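Local atomic coordinates of beta-mannosidase (Trichoderma harzianum, PDB entry 4CVU), a protein that probably hydrolyses beta-mannosidic bonds to release terminal mannose from oligosaccharides, as a fungal glycoside hydrolase of family 2. Residues P176-Y181 and Q499-A504. Residues are numbered along the deposited sequence; the frame is centred on the assembly and turned at random.
With NA (sodium ion), chain B; NA (sodium ion), chain C; NAG (2-acetamido-2-deoxy-beta-D-glucopyranose), chain L.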
loop_
_atom_site.group_PDB
_atom_site.type_symbol
_atom_site.label_atom_id
_atom_site.label_comp_id
_atom_site.label_asym_id
_atom_site.label_seq_id
_atom_site.Cartn_x
_atom_site.Cartn_y
_atom_site.Cartn_z
ATOM N N PRO A 176 -13.995 -39.373 -7.290
ATOM C CA PRO A 176 -14.556 -38.932 -6.013
ATOM C C PRO A 176 -14.083 -37.532 -5.647
ATOM O O PRO A 176 -12.986 -37.130 -6.029
ATOM C CB PRO A 176 -14.037 -39.961 -5.002
ATOM C CG PRO A 176 -13.694 -41.143 -5.822
ATOM C CD PRO A 176 -13.284 -40.649 -7.165
ATOM N N ALA A 177 -14.931 -36.811 -4.922
ATOM C CA ALA A 177 -14.684 -35.443 -4.544
ATOM C C ALA A 177 -13.352 -35.284 -3.790
ATOM O O ALA A 177 -12.624 -34.336 -4.025
ATOM C CB ALA A 177 -15.849 -34.939 -3.691
ATOM N N SER A 178 -13.026 -36.236 -2.918
ATOM C CA SER A 178 -11.799 -36.167 -2.141
ATOM C C SER A 178 -10.533 -36.270 -3.012
ATOM O O SER A 178 -9.482 -35.753 -2.644
ATOM C CB SER A 178 -11.792 -37.227 -1.020
ATOM O OG SER A 178 -11.790 -38.536 -1.537
ATOM N N VAL A 179 -10.655 -36.919 -4.171
ATOM C CA VAL A 179 -9.547 -37.102 -5.102
ATOM C C VAL A 179 -9.297 -35.830 -5.943
ATOM O O VAL A 179 -8.152 -35.521 -6.244
ATOM C CB VAL A 179 -9.780 -38.327 -6.005
ATOM C CG1 VAL A 179 -8.721 -38.445 -7.085
ATOM C CG2 VAL A 179 -9.793 -39.622 -5.178
ATOM N N VAL A 180 -10.347 -35.109 -6.305
ATOM C CA VAL A 180 -10.222 -33.897 -7.154
ATOM C C VAL A 180 -10.563 -32.604 -6.387
ATOM O O VAL A 180 -10.861 -31.569 -6.967
ATOM C CB VAL A 180 -11.104 -34.023 -8.424
ATOM C CG1 VAL A 180 -10.603 -35.167 -9.290
ATOM C CG2 VAL A 180 -12.574 -34.221 -8.076
ATOM N N TYR A 181 -10.540 -32.689 -5.069
ATOM C CA TYR A 181 -10.776 -31.552 -4.196
ATOM C C TYR A 181 -9.895 -30.389 -4.603
ATOM O O TYR A 181 -8.678 -30.550 -4.689
ATOM C CB TYR A 181 -10.448 -31.961 -2.770
ATOM C CG TYR A 181 -10.650 -30.871 -1.750
ATOM C CD1 TYR A 181 -11.902 -30.372 -1.476
ATOM C CD2 TYR A 181 -9.573 -30.365 -1.038
ATOM C CE1 TYR A 181 -12.092 -29.373 -0.522
ATOM C CE2 TYR A 181 -9.746 -29.361 -0.106
ATOM C CZ TYR A 181 -11.003 -28.883 0.145
ATOM O OH TYR A 181 -11.128 -27.909 1.101
ATOM N N GLN A 499 -8.390 -45.277 -2.914
ATOM C CA GLN A 499 -8.823 -46.564 -2.405
ATOM C C GLN A 499 -9.879 -46.430 -1.323
ATOM O O GLN A 499 -10.889 -47.117 -1.369
ATOM C CB GLN A 499 -7.647 -47.411 -1.923
ATOM C CG GLN A 499 -8.025 -48.492 -0.897
ATOM C CD GLN A 499 -7.458 -49.844 -1.243
ATOM O OE1 GLN A 499 -8.046 -50.574 -2.022
ATOM N NE2 GLN A 499 -6.291 -50.181 -0.676
ATOM N N GLY A 500 -9.657 -45.549 -0.368
ATOM C CA GLY A 500 -10.638 -45.267 0.638
ATOM C C GLY A 500 -11.944 -44.707 0.099
ATOM O O GLY A 500 -12.995 -45.046 0.549
ATOM N N ALA A 501 -11.866 -43.803 -0.842
ATOM C CA ALA A 501 -13.034 -43.058 -1.272
ATOM C C ALA A 501 -13.926 -43.879 -2.193
ATOM O O ALA A 501 -15.132 -43.710 -2.171
ATOM C CB ALA A 501 -12.617 -41.782 -1.973
ATOM N N ASP A 502 -13.341 -44.750 -3.010
ATOM C CA ASP A 502 -14.124 -45.596 -3.938
ATOM C C ASP A 502 -13.437 -46.932 -4.163
ATOM O O ASP A 502 -12.799 -47.121 -5.185
ATOM C CB ASP A 502 -14.310 -44.866 -5.276
ATOM C CG ASP A 502 -15.377 -45.512 -6.176
ATOM O OD1 ASP A 502 -15.697 -46.713 -6.029
ATOM O OD2 ASP A 502 -15.884 -44.800 -7.054
ATOM N N PRO A 503 -13.544 -47.851 -3.184
ATOM C CA PRO A 503 -12.848 -49.135 -3.209
ATOM C C PRO A 503 -13.114 -49.954 -4.474
ATOM O O PRO A 503 -12.208 -50.612 -4.988
ATOM C CB PRO A 503 -13.408 -49.876 -1.991
ATOM C CG PRO A 503 -13.968 -48.839 -1.097
ATOM C CD PRO A 503 -14.263 -47.622 -1.919
ATOM N N ALA A 504 -14.345 -49.912 -4.977
ATOM C CA ALA A 504 -14.720 -50.760 -6.116
ATOM C C ALA A 504 -14.006 -50.348 -7.405
ATOM O O ALA A 504 -13.621 -51.201 -8.191
ATOM C CB ALA A 504 -16.228 -50.742 -6.320
HETATM NA NA NA B . -17.008 -46.743 -8.294
HETATM NA NA NA C . -14.198 -52.639 -10.138
HETATM C C1 NAG L . -12.044 -25.876 3.810
HETATM C C2 NAG L . -12.087 -26.978 4.831
HETATM C C3 NAG L . -13.030 -28.069 4.351
HETATM C C4 NAG L . -14.388 -27.429 4.049
HETATM C C5 NAG L . -14.220 -26.254 3.082
HETATM C C6 NAG L . -15.528 -25.540 2.763
HETATM C C7 NAG L . -10.230 -27.811 6.218
HETATM C C8 NAG L . -8.796 -28.292 6.254
HETATM N N2 NAG L . -10.733 -27.462 5.032
HETATM O O3 NAG L . -13.096 -29.076 5.362
HETATM O O4 NAG L . -15.299 -28.362 3.482
HETATM O O5 NAG L . -13.340 -25.313 3.662
HETATM O O6 NAG L . -16.102 -25.103 3.970
HETATM O O7 NAG L . -10.849 -27.749 7.272
HETATM O O HOH W 1 -12.132 -51.430 -10.899
#
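Ala501 sets its methyl group into the angle between Pro176 and Ser178: its CB lies 3.8 Å from CB of Pro176 and 3.4 Å from OG of Ser178. Being short, the alanine lets the loop come up close to the end of helix 490-501. The hydroxyl makes no hydrogen bond across the contact; a chi1 of 64° brings OG onto the methyl, a van der Waals touch. Pro176 suits its place because its compact ring turns CB and CG to the helix end, and CG also reaches CB of Asp502 at 3.8 Å. Its carbonyl O accepts a bond from Val179 N at 3.0 Å, which closes the turn that carries Ser178. The contact joins the galactose-binding-like domain of this family 2 enzyme to a surface helix of the alpha/beta catalytic region, and nearby Val179 packs on Ala498. At Asp502, the first residue past the helix, chi1 of -166° leaves CB against the proline ring while the carboxylate runs on to a sodium ion. A short anionic side chain fits here, meeting proline with its CB and the cation with both oxygens, OD1 and OD2 each 2.6 Å from the metal. Thr505 OG1 binds the same ion.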